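Local coordinates for protein beta-galactosidase (Geobacillus stearothermophilus, PDB 4OIF) that probably hydrolyses terminal non-reducing beta-D-galactose residues from beta-D-galactosides, as a zinc-containing, trimeric member of glycoside hydrolase family 42, at residues Gln440-His445 with Ile472-Tyr477; Arg548-Lys553 with Asp600-Asp605; Lys553-Val558 with Gly595-Asp600; Thr565-Tyr570 with Val581-Tyr586. One frame throughout, in Å; residues are numbered along the deposited sequence.

Interaction 1: Gln440-His445 with Ile472-Tyr477; sequences QTLVQH and IAPMLY
In the trimerisation domain, a family of the glutaminase I clan, helix 438-451 lies against the parallel part of the mixed sheet, at the end of strand 470-473 and the loop that follows it. All six touching residues are buried, and no hydrogen bond crosses between the segments. Pro474 is the centre of the contact. Its CG sits over one face of the His445 imidazole in a CH-pi contact, 4.2 Å from the ring centroid and 16° off the ring normal, the two side chains meeting tip to tip. The same CG lies 4.0 Å from Leu442 CD1, where the leucine crosses the pyrrolidine ring at about a right angle. His445 keeps CG beside its own backbone N, chi1 -71°, and its CB rests 4.0 Å from Ile472 CG2. The polar end of the imidazole is engaged elsewhere, ND1 being hydrogen-bonded to Tyr607 OH, which should limit rotation of the ring under the proline. Farther along the loop, Met475, with CG beside its backbone N and SD extended anti to CA (chi2 -178°), brings SD to 3.5 Å from Thr441 OG1; the two side chains cross at about a right angle, and the hydroxyl is hydrogen-bonded to Arg437 O and to a bound glycerol. An alanine at Pro474 would remove CG and CD, and so would probably lose both the CH-pi contact with His445 and most of the packing against Leu442. With Ile472 backbone-bonded to strand 413-416 and Ala473 to strand 496-500, the arrangement is that of a helix packed on the parallel strands of an alpha/beta sheet.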
# COMPACT_ATOMS: atom_id res chain seq x y z
N GLN A 440 -20.87 -10.19 -4.43
CA GLN A 440 -20.88 -11.04 -3.24
C GLN A 440 -22.27 -11.13 -2.62
O GLN A 440 -22.73 -12.21 -2.24
CB GLN A 440 -19.87 -10.52 -2.20
CG GLN A 440 -18.41 -10.62 -2.63
CD GLN A 440 -17.88 -9.35 -3.29
OE1 GLN A 440 -18.66 -8.51 -3.76
NE2 GLN A 440 -16.57 -9.20 -3.32
N THR A 441 -22.93 -9.98 -2.51
CA THR A 441 -24.28 -9.89 -1.96
C THR A 441 -25.23 -10.77 -2.78
O THR A 441 -26.01 -11.59 -2.23
CB THR A 441 -24.78 -8.42 -1.93
OG1 THR A 441 -23.93 -7.64 -1.09
CG2 THR A 441 -26.21 -8.33 -1.40
N LEU A 442 -25.16 -10.61 -4.09
CA LEU A 442 -25.92 -11.50 -4.95
C LEU A 442 -25.67 -12.98 -4.59
O LEU A 442 -26.62 -13.75 -4.42
CB LEU A 442 -25.60 -11.27 -6.41
CG LEU A 442 -26.50 -10.23 -7.06
CD1 LEU A 442 -26.32 -8.87 -6.40
CD2 LEU A 442 -26.17 -10.16 -8.54
N VAL A 443 -24.40 -13.35 -4.43
CA VAL A 443 -24.08 -14.73 -4.03
C VAL A 443 -24.75 -15.11 -2.69
O VAL A 443 -25.18 -16.25 -2.49
CB VAL A 443 -22.56 -14.94 -3.95
CG1 VAL A 443 -22.23 -16.34 -3.50
CG2 VAL A 443 -21.93 -14.68 -5.29
N GLN A 444 -24.86 -14.14 -1.78
CA GLN A 444 -25.58 -14.37 -0.53
C GLN A 444 -27.03 -14.73 -0.79
O GLN A 444 -27.62 -15.55 -0.09
CB GLN A 444 -25.52 -13.16 0.40
CG GLN A 444 -24.16 -12.91 0.99
CD GLN A 444 -23.38 -14.19 1.11
OE1 GLN A 444 -23.71 -15.07 1.92
NE2 GLN A 444 -22.33 -14.32 0.29
N HIS A 445 -27.62 -14.11 -1.81
CA HIS A 445 -29.02 -14.43 -2.07
C HIS A 445 -29.17 -15.74 -2.86
O HIS A 445 -30.18 -16.44 -2.75
CB HIS A 445 -29.69 -13.25 -2.76
CG HIS A 445 -29.89 -12.10 -1.83
ND1 HIS A 445 -31.12 -11.77 -1.31
CD2 HIS A 445 -29.00 -11.25 -1.26
CE1 HIS A 445 -30.99 -10.74 -0.49
NE2 HIS A 445 -29.71 -10.40 -0.44
N ILE A 472 -35.00 -12.03 -8.15
CA ILE A 472 -34.25 -11.45 -7.05
C ILE A 472 -33.28 -10.40 -7.58
O ILE A 472 -32.33 -10.72 -8.28
CB ILE A 472 -33.50 -12.56 -6.27
CG1 ILE A 472 -34.51 -13.55 -5.67
CG2 ILE A 472 -32.59 -11.97 -5.18
CD1 ILE A 472 -33.88 -14.82 -5.13
N ALA A 473 -33.53 -9.13 -7.25
CA ALA A 473 -32.69 -8.03 -7.73
C ALA A 473 -32.12 -7.20 -6.58
O ALA A 473 -32.64 -6.13 -6.27
CB ALA A 473 -33.49 -7.14 -8.66
N PRO A 474 -31.06 -7.69 -5.94
CA PRO A 474 -30.50 -6.99 -4.77
C PRO A 474 -29.63 -5.79 -5.15
O PRO A 474 -28.94 -5.83 -6.18
CB PRO A 474 -29.65 -8.07 -4.09
CG PRO A 474 -29.95 -9.35 -4.81
CD PRO A 474 -30.40 -8.98 -6.17
N MET A 475 -29.65 -4.75 -4.31
CA MET A 475 -28.79 -3.58 -4.49
C MET A 475 -28.76 -3.08 -5.94
O MET A 475 -27.69 -2.88 -6.52
CB MET A 475 -27.36 -3.90 -4.06
CG MET A 475 -27.25 -4.36 -2.63
SD MET A 475 -25.55 -4.67 -2.16
CE MET A 475 -24.93 -2.99 -2.21
N LEU A 476 -29.95 -2.91 -6.52
CA LEU A 476 -30.05 -2.42 -7.88
C LEU A 476 -30.01 -0.91 -7.84
O LEU A 476 -30.97 -0.24 -8.25
CB LEU A 476 -31.33 -2.92 -8.55
CG LEU A 476 -31.35 -2.74 -10.07
CD1 LEU A 476 -30.21 -3.50 -10.72
CD2 LEU A 476 -32.69 -3.18 -10.63
N TYR A 477 -28.90 -0.39 -7.32
CA TYR A 477 -28.66 1.04 -7.09
C TYR A 477 -28.97 1.87 -8.33
O TYR A 477 -29.72 2.83 -8.26
CB TYR A 477 -27.22 1.21 -6.63
CG TYR A 477 -26.58 2.58 -6.80
CD1 TYR A 477 -26.72 3.56 -5.82
CD2 TYR A 477 -25.77 2.85 -7.90
CE1 TYR A 477 -26.11 4.80 -5.96
CE2 TYR A 477 -25.15 4.09 -8.05
CZ TYR A 477 -25.33 5.06 -7.07
OH TYR A 477 -24.73 6.29 -7.21

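Interaction 2: Arg548-Lys553 with Asp600-Asp605; sequences RSYELK and DQFHRD
Aromatic packing dominates where strand 548-553 meets the first turns of helix 600-613, the strand and helix axes approaching to 8.1 Å. Tyr550 and Phe602 form an edge-to-face (T-shaped) pair, the edge of Phe602 directed at the face of Tyr550, with centroids 5.5 Å apart and planes at 81°. Phe602 CG is anti to its backbone N, chi1 173°, and CD1 stands over the tyrosine ring near its rim, while Phe602 CB packs 3.6 Å from Tyr550 CD2. Arg548 CG lies over the opposite face of Tyr550, so the phenol is sandwiched between Arg548, two residues earlier on the same strand, and the helix. Phe602 has a second edge-to-face partner in Tyr545.

Hydrogen bonding is concentrated at the tip of the Tyr550 ring. Tyr550 OH donates to Asp605 OD2 at a modelled distance of 2.4 Å, near the ring plane and using the anti lone pair of the oxygen. The other carboxylate oxygen, OD1, accepts from Gln601 NE2 at 2.9 Å, and Gln601 OE1 in turn accepts from Arg604 NH1. This relay ties one helical turn together and probably steadies the carboxylate that receives the phenol.

The remaining contact is between a charged group and an aliphatic one: the Arg548 guanidinium has Gln601 CG over one face, 4.1 Å from NH2. No other subunit of the trimer touches these two segments. The whole is a helix packed across the antiparallel part of a mixed beta-sheet.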
# COMPACT_ATOMS: atom_id res chain seq x y z
N ARG A 548 -37.87 -14.99 15.29
CA ARG A 548 -36.45 -15.12 15.59
C ARG A 548 -35.75 -13.76 15.44
O ARG A 548 -36.23 -12.89 14.73
CB ARG A 548 -35.83 -16.19 14.68
CG ARG A 548 -34.38 -16.59 14.94
CD ARG A 548 -33.86 -17.46 13.79
NE ARG A 548 -32.47 -17.90 13.92
CZ ARG A 548 -31.40 -17.10 13.86
NH1 ARG A 548 -31.56 -15.79 13.71
NH2 ARG A 548 -30.18 -17.59 13.97
N SER A 549 -34.63 -13.56 16.13
CA SER A 549 -33.75 -12.43 15.84
C SER A 549 -32.67 -12.86 14.86
O SER A 549 -32.11 -13.95 14.99
CB SER A 549 -33.12 -11.88 17.10
OG SER A 549 -34.01 -11.00 17.75
N TYR A 550 -32.38 -11.99 13.89
CA TYR A 550 -31.33 -12.23 12.89
C TYR A 550 -30.32 -11.08 12.91
O TYR A 550 -30.71 -9.93 12.94
CB TYR A 550 -31.93 -12.38 11.49
CG TYR A 550 -32.88 -13.55 11.32
CD1 TYR A 550 -34.24 -13.41 11.56
CD2 TYR A 550 -32.42 -14.79 10.90
CE1 TYR A 550 -35.11 -14.47 11.39
CE2 TYR A 550 -33.28 -15.86 10.73
CZ TYR A 550 -34.62 -15.70 10.98
OH TYR A 550 -35.47 -16.76 10.82
N GLU A 551 -29.03 -11.40 12.88
CA GLU A 551 -28.03 -10.34 12.97
C GLU A 551 -27.93 -9.46 11.72
O GLU A 551 -27.96 -9.94 10.59
CB GLU A 551 -26.66 -10.93 13.28
CG GLU A 551 -25.64 -9.87 13.71
CD GLU A 551 -24.22 -10.41 13.75
OE1 GLU A 551 -23.53 -10.19 14.77
OE2 GLU A 551 -23.80 -11.03 12.76
N LEU A 552 -27.81 -8.15 11.94
CA LEU A 552 -27.60 -7.21 10.85
C LEU A 552 -26.20 -6.62 10.90
O LEU A 552 -25.70 -6.28 11.99
CB LEU A 552 -28.64 -6.07 10.90
CG LEU A 552 -28.57 -4.99 9.82
CD1 LEU A 552 -29.97 -4.44 9.56
CD2 LEU A 552 -27.61 -3.85 10.17
N LYS A 553 -25.61 -6.48 9.72
CA LYS A 553 -24.33 -5.78 9.55
C LYS A 553 -24.35 -4.85 8.33
O LYS A 553 -25.15 -5.05 7.40
CB LYS A 553 -23.18 -6.79 9.41
CG LYS A 553 -22.99 -7.64 10.65
CD LYS A 553 -21.67 -8.38 10.64
CE LYS A 553 -21.59 -9.42 9.56
NZ LYS A 553 -20.26 -10.11 9.60
N ASP A 600 -26.83 -15.33 7.10
CA ASP A 600 -27.25 -16.41 6.20
C ASP A 600 -28.60 -17.04 6.53
O ASP A 600 -29.43 -17.31 5.64
CB ASP A 600 -26.19 -17.51 6.21
CG ASP A 600 -24.94 -17.13 5.43
OD1 ASP A 600 -25.03 -16.31 4.50
OD2 ASP A 600 -23.88 -17.69 5.75
N GLN A 601 -28.82 -17.27 7.82
CA GLN A 601 -30.00 -17.97 8.27
C GLN A 601 -31.25 -17.21 7.87
O GLN A 601 -32.28 -17.82 7.56
CB GLN A 601 -29.97 -18.18 9.79
CG GLN A 601 -30.99 -19.20 10.28
CD GLN A 601 -30.85 -20.53 9.56
OE1 GLN A 601 -29.73 -21.02 9.37
NE2 GLN A 601 -31.97 -21.11 9.14
N PHE A 602 -31.16 -15.88 7.85
CA PHE A 602 -32.32 -15.09 7.43
C PHE A 602 -32.72 -15.44 6.01
O PHE A 602 -33.89 -15.70 5.75
CB PHE A 602 -32.08 -13.58 7.50
CG PHE A 602 -33.22 -12.79 6.89
CD1 PHE A 602 -34.38 -12.56 7.61
CD2 PHE A 602 -33.15 -12.31 5.60
CE1 PHE A 602 -35.43 -11.86 7.06
CE2 PHE A 602 -34.20 -11.60 5.05
CZ PHE A 602 -35.34 -11.38 5.78
N HIS A 603 -31.75 -15.44 5.10
CA HIS A 603 -32.05 -15.73 3.71
C HIS A 603 -32.55 -17.16 3.58
O HIS A 603 -33.48 -17.43 2.81
CB HIS A 603 -30.83 -15.49 2.83
CG HIS A 603 -30.34 -14.08 2.90
ND1 HIS A 603 -29.08 -13.75 3.35
CD2 HIS A 603 -30.95 -12.91 2.62
CE1 HIS A 603 -28.94 -12.43 3.33
NE2 HIS A 603 -30.06 -11.90 2.89
N ARG A 604 -31.97 -18.06 4.36
CA ARG A 604 -32.45 -19.43 4.36
C ARG A 604 -33.95 -19.47 4.69
O ARG A 604 -34.73 -20.04 3.94
CB ARG A 604 -31.66 -20.29 5.34
CG ARG A 604 -30.23 -20.55 4.90
CD ARG A 604 -29.63 -21.71 5.68
NE ARG A 604 -28.21 -21.83 5.44
CZ ARG A 604 -27.27 -21.39 6.27
NH1 ARG A 604 -27.60 -20.82 7.42
NH2 ARG A 604 -25.99 -21.53 5.95
N ASP A 605 -34.35 -18.83 5.79
CA ASP A 605 -35.75 -18.90 6.24
C ASP A 605 -36.72 -18.15 5.29
O ASP A 605 -37.79 -18.67 4.88
CB ASP A 605 -35.83 -18.37 7.67
CG ASP A 605 -35.02 -19.23 8.68
OD1 ASP A 605 -34.61 -20.36 8.34
OD2 ASP A 605 -34.78 -18.78 9.82

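Interaction 3: Lys553-Val558 with Gly595-Asp600; sequences KDYATV and GGRLED
Backbone and side-chain donors share the pairing of segments 553-558 and 595-600, which run nearly antiparallel. Lys553 N donates a hydrogen bond to Arg597 O at 3.0 Å, almost along the C=O axis. In return Arg597 N bonds to Tyr555 O at 3.2 Å, an oxygen that also receives a CA-H...O contact from Gly596. Gly595 O is satisfied by a side chain: Thr557 OG1 donates at 2.7 Å onto a lone pair in the carbonyl plane.

The Arg597 side chain leaves with CG anti to its backbone N, chi1 175°, and turns at chi3. Its NH1 forms a salt bridge with Asp554 OD2 at 2.9 Å; the oxygen is close to the guanidinium plane, whereas the nitrogen approaches from above the carboxylate plane. The Tyr555 ring stands edge-on over the centre of the guanidinium, planes at 84°, with CE2 3.9 Å from NH1. Beyond the two segments, NH1 also bonds Thr435 O, NH2 bonds Lys436 O and NE bonds Tyr501 OH, while Tyr555 OH is held by Thr435 OG1 and Ala432 N. A methionine here in place of Arg597, lacking the guanidinium, would probably leave Asp554 and the carbonyls of Thr435 and Lys436 without these donors and loosen the contact.

With every guanidinium nitrogen engaged and one carboxylate close by, the arginine is likely to stay charged, its charge shared between Asp554 and neutral oxygens, and it cross-links three separate loops.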
# COMPACT_ATOMS: atom_id res chain seq x y z
N LYS A 553 -25.61 -6.48 9.72
CA LYS A 553 -24.33 -5.78 9.55
C LYS A 553 -24.35 -4.85 8.33
O LYS A 553 -25.15 -5.05 7.40
CB LYS A 553 -23.18 -6.79 9.41
CG LYS A 553 -22.99 -7.64 10.65
CD LYS A 553 -21.67 -8.38 10.64
CE LYS A 553 -21.59 -9.42 9.56
NZ LYS A 553 -20.26 -10.11 9.60
N ASP A 554 -23.49 -3.84 8.35
CA ASP A 554 -23.14 -3.01 7.19
C ASP A 554 -24.18 -1.98 6.77
O ASP A 554 -23.85 -0.80 6.63
CB ASP A 554 -22.81 -3.89 5.97
CG ASP A 554 -21.63 -4.81 6.22
OD1 ASP A 554 -20.81 -4.53 7.13
OD2 ASP A 554 -21.51 -5.82 5.49
N TYR A 555 -25.41 -2.42 6.52
CA TYR A 555 -26.45 -1.51 6.04
C TYR A 555 -27.82 -1.76 6.64
O TYR A 555 -28.26 -2.91 6.79
CB TYR A 555 -26.55 -1.58 4.51
CG TYR A 555 -25.28 -1.18 3.82
CD1 TYR A 555 -24.94 0.16 3.69
CD2 TYR A 555 -24.42 -2.13 3.29
CE1 TYR A 555 -23.77 0.54 3.07
CE2 TYR A 555 -23.25 -1.75 2.66
CZ TYR A 555 -22.93 -0.41 2.56
OH TYR A 555 -21.78 -0.01 1.94
N ALA A 556 -28.51 -0.68 6.97
CA ALA A 556 -29.90 -0.73 7.34
C ALA A 556 -30.65 0.29 6.52
O ALA A 556 -30.07 1.26 6.04
CB ALA A 556 -30.08 -0.46 8.82
N THR A 557 -31.94 0.06 6.33
CA THR A 557 -32.75 1.05 5.63
C THR A 557 -33.95 1.47 6.46
O THR A 557 -34.74 0.63 6.87
CB THR A 557 -33.24 0.51 4.27
OG1 THR A 557 -32.14 -0.06 3.54
CG2 THR A 557 -33.86 1.64 3.46
N VAL A 558 -34.09 2.77 6.71
CA VAL A 558 -35.30 3.25 7.36
C VAL A 558 -36.42 3.24 6.33
O VAL A 558 -36.24 3.70 5.20
CB VAL A 558 -35.12 4.66 7.97
CG1 VAL A 558 -36.42 5.14 8.60
CG2 VAL A 558 -34.01 4.66 9.03
N GLY A 595 -34.73 -4.73 4.09
CA GLY A 595 -34.11 -3.45 4.40
C GLY A 595 -32.68 -3.45 4.91
O GLY A 595 -31.97 -2.44 4.83
N GLY A 596 -32.24 -4.58 5.44
CA GLY A 596 -30.92 -4.65 6.04
C GLY A 596 -30.15 -5.84 5.53
O GLY A 596 -30.73 -6.74 4.93
N ARG A 597 -28.85 -5.84 5.76
CA ARG A 597 -28.02 -6.95 5.33
C ARG A 597 -27.91 -7.95 6.48
O ARG A 597 -27.32 -7.67 7.53
CB ARG A 597 -26.65 -6.47 4.86
CG ARG A 597 -25.70 -7.59 4.52
CD ARG A 597 -24.38 -7.05 4.01
NE ARG A 597 -24.49 -6.50 2.66
CZ ARG A 597 -23.51 -5.82 2.06
NH1 ARG A 597 -22.37 -5.59 2.71
NH2 ARG A 597 -23.68 -5.35 0.83
N LEU A 598 -28.53 -9.11 6.29
CA LEU A 598 -28.77 -10.01 7.40
C LEU A 598 -27.99 -11.31 7.22
O LEU A 598 -27.68 -11.70 6.10
CB LEU A 598 -30.28 -10.27 7.52
CG LEU A 598 -31.13 -9.01 7.74
CD1 LEU A 598 -32.59 -9.34 7.80
CD2 LEU A 598 -30.72 -8.30 9.00
N GLU A 599 -27.66 -11.96 8.34
CA GLU A 599 -26.96 -13.24 8.33
C GLU A 599 -27.60 -14.30 7.42
O GLU A 599 -28.76 -14.18 7.02
CB GLU A 599 -26.87 -13.79 9.74
CG GLU A 599 -28.24 -13.94 10.40
CD GLU A 599 -28.15 -14.63 11.74
OE1 GLU A 599 -28.58 -14.02 12.75
OE2 GLU A 599 -27.66 -15.77 11.79
N ASP A 600 -26.83 -15.33 7.10
CA ASP A 600 -27.25 -16.41 6.20
C ASP A 600 -28.60 -17.04 6.53
O ASP A 600 -29.43 -17.31 5.64
CB ASP A 600 -26.19 -17.51 6.21
CG ASP A 600 -24.94 -17.13 5.43
OD1 ASP A 600 -25.03 -16.31 4.50
OD2 ASP A 600 -23.88 -17.69 5.75

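Interaction 4: Thr565-Tyr570 with Val581-Tyr586; sequences TVEGVY and VTSNQY
Thr565 opens the hairpin with a hydrogen-bonded antiparallel pair: its N reaches Ser583 O at 2.8 Å, nearly along the C=O axis, and Ser583 N returns to Thr565 O at 3.1 Å. That carbonyl also receives a CA-H...O contact from Thr582. Val566 then faces Thr582 as a non-hydrogen-bonded pair. At Glu567 the register slips by one residue. Glu567 N and Gly568 N both donate to Val581 O, at 2.6 and 3.0 Å, the two-donor grip of a classic beta bulge.

The bulge turns the Glu567 side chain toward the partner strand. Bent at chi2 (-77°), it folds back along the strand so that OE2 accepts a 2.6 Å bond from Ser583 OG through its anti lone pair. The other oxygen, OE1, forms a salt bridge with Arg546, so each carboxylate oxygen has a partner. Beyond the bulge, Gly568 resumes the pairing, its O taking Val581 N at 3.0 Å from above the carbonyl plane; a CB here would crowd Val581 CB.

Within the mixed sheet, strand 565-570 lies between strands 541-545 and 579-586. Val566 and Thr582 touch Ile561 of strand 555-561, and Tyr586 packs on helix 481-492.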
# COMPACT_ATOMS: atom_id res chain seq x y z
N THR A 565 -47.20 -5.09 4.03
CA THR A 565 -47.28 -5.77 5.31
C THR A 565 -45.88 -5.78 5.93
O THR A 565 -44.89 -6.06 5.25
CB THR A 565 -47.80 -7.22 5.14
OG1 THR A 565 -49.09 -7.18 4.53
CG2 THR A 565 -47.89 -7.94 6.45
N VAL A 566 -45.79 -5.44 7.21
CA VAL A 566 -44.51 -5.49 7.89
C VAL A 566 -44.20 -6.91 8.32
O VAL A 566 -44.92 -7.48 9.13
CB VAL A 566 -44.49 -4.58 9.11
CG1 VAL A 566 -43.15 -4.71 9.83
CG2 VAL A 566 -44.75 -3.14 8.69
N GLU A 567 -43.13 -7.48 7.77
CA GLU A 567 -42.76 -8.86 8.05
C GLU A 567 -41.67 -8.96 9.09
O GLU A 567 -41.59 -9.94 9.83
CB GLU A 567 -42.30 -9.55 6.77
CG GLU A 567 -43.29 -9.45 5.65
CD GLU A 567 -44.44 -10.40 5.81
OE1 GLU A 567 -44.52 -11.08 6.86
OE2 GLU A 567 -45.28 -10.49 4.89
N GLY A 568 -40.82 -7.95 9.16
CA GLY A 568 -39.77 -7.96 10.15
C GLY A 568 -39.42 -6.55 10.55
O GLY A 568 -39.61 -5.62 9.75
N VAL A 569 -38.91 -6.38 11.77
CA VAL A 569 -38.57 -5.04 12.26
C VAL A 569 -37.17 -5.01 12.85
O VAL A 569 -36.67 -6.03 13.33
CB VAL A 569 -39.57 -4.54 13.35
CG1 VAL A 569 -40.97 -4.55 12.82
CG2 VAL A 569 -39.47 -5.39 14.62
N TYR A 570 -36.54 -3.83 12.84
CA TYR A 570 -35.24 -3.65 13.50
C TYR A 570 -35.44 -3.70 15.00
O TYR A 570 -36.54 -3.46 15.48
CB TYR A 570 -34.59 -2.32 13.09
CG TYR A 570 -34.39 -2.17 11.59
CD1 TYR A 570 -33.37 -2.87 10.93
CD2 TYR A 570 -35.20 -1.33 10.84
CE1 TYR A 570 -33.19 -2.74 9.57
CE2 TYR A 570 -35.02 -1.20 9.48
CZ TYR A 570 -34.01 -1.90 8.85
OH TYR A 570 -33.82 -1.77 7.50
N VAL A 581 -38.32 -5.67 7.06
CA VAL A 581 -38.69 -6.55 5.96
C VAL A 581 -40.17 -6.44 5.64
O VAL A 581 -41.01 -6.54 6.54
CB VAL A 581 -38.37 -8.02 6.26
CG1 VAL A 581 -38.84 -8.91 5.12
CG2 VAL A 581 -36.89 -8.19 6.49
N THR A 582 -40.48 -6.22 4.36
CA THR A 582 -41.86 -5.98 3.94
C THR A 582 -42.29 -6.85 2.76
O THR A 582 -41.46 -7.29 1.96
CB THR A 582 -42.10 -4.50 3.55
OG1 THR A 582 -41.42 -4.21 2.32
CG2 THR A 582 -41.60 -3.57 4.62
N SER A 583 -43.59 -7.09 2.66
CA SER A 583 -44.18 -7.80 1.51
C SER A 583 -45.40 -7.05 1.03
O SER A 583 -46.09 -6.39 1.81
CB SER A 583 -44.57 -9.24 1.88
OG SER A 583 -45.72 -9.25 2.70
N ASN A 584 -45.70 -7.16 -0.25
CA ASN A 584 -46.81 -6.42 -0.80
C ASN A 584 -47.39 -7.04 -2.06
O ASN A 584 -46.68 -7.30 -3.03
CB ASN A 584 -46.36 -4.99 -1.07
CG ASN A 584 -47.50 -4.10 -1.42
OD1 ASN A 584 -48.39 -3.88 -0.61
ND2 ASN A 584 -47.48 -3.55 -2.63
N GLN A 585 -48.69 -7.29 -2.06
CA GLN A 585 -49.33 -7.84 -3.24
C GLN A 585 -49.58 -6.71 -4.20
O GLN A 585 -49.99 -5.62 -3.80
CB GLN A 585 -50.63 -8.56 -2.88
CG GLN A 585 -50.48 -9.49 -1.69
CD GLN A 585 -51.72 -10.30 -1.42
OE1 GLN A 585 -52.79 -9.99 -1.94
NE2 GLN A 585 -51.59 -11.34 -0.61
N TYR A 586 -49.31 -6.96 -5.47
CA TYR A 586 -49.44 -5.93 -6.47
C TYR A 586 -49.91 -6.58 -7.76
O TYR A 586 -49.18 -7.38 -8.35
CB TYR A 586 -48.10 -5.20 -6.66
CG TYR A 586 -48.13 -4.12 -7.72
CD1 TYR A 586 -48.69 -2.88 -7.47
CD2 TYR A 586 -47.59 -4.35 -8.97
CE1 TYR A 586 -48.72 -1.90 -8.43
CE2 TYR A 586 -47.61 -3.37 -9.95
CZ TYR A 586 -48.18 -2.15 -9.67
OH TYR A 586 -48.20 -1.18 -10.65

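How the interactions relate
All four contacts lie in the trimerisation domain and reach one mixed sheet. Interactions 1 and 3 are buried, whereas interactions 2 and 4 are partly buried. Interaction 1, at the parallel half, has no hydrogen bond between its segments and rests on packing and a CH-pi contact; interaction 3 answers backbone and charged groups with hydrogen bonds and a salt bridge, interaction 2 combines an aromatic pair with a carboxylate, and interaction 4 is mainly backbone pairing. Interactions 2 and 3 share Lys553 and Asp600, and Glu599 bonds back to Glu551 N. The Tyr570 hydroxyl joins interaction 4 to Thr557 O of interaction 3, Phe602 meets Val581, and the rings of His445 and His603 bring interactions 1 and 2 together.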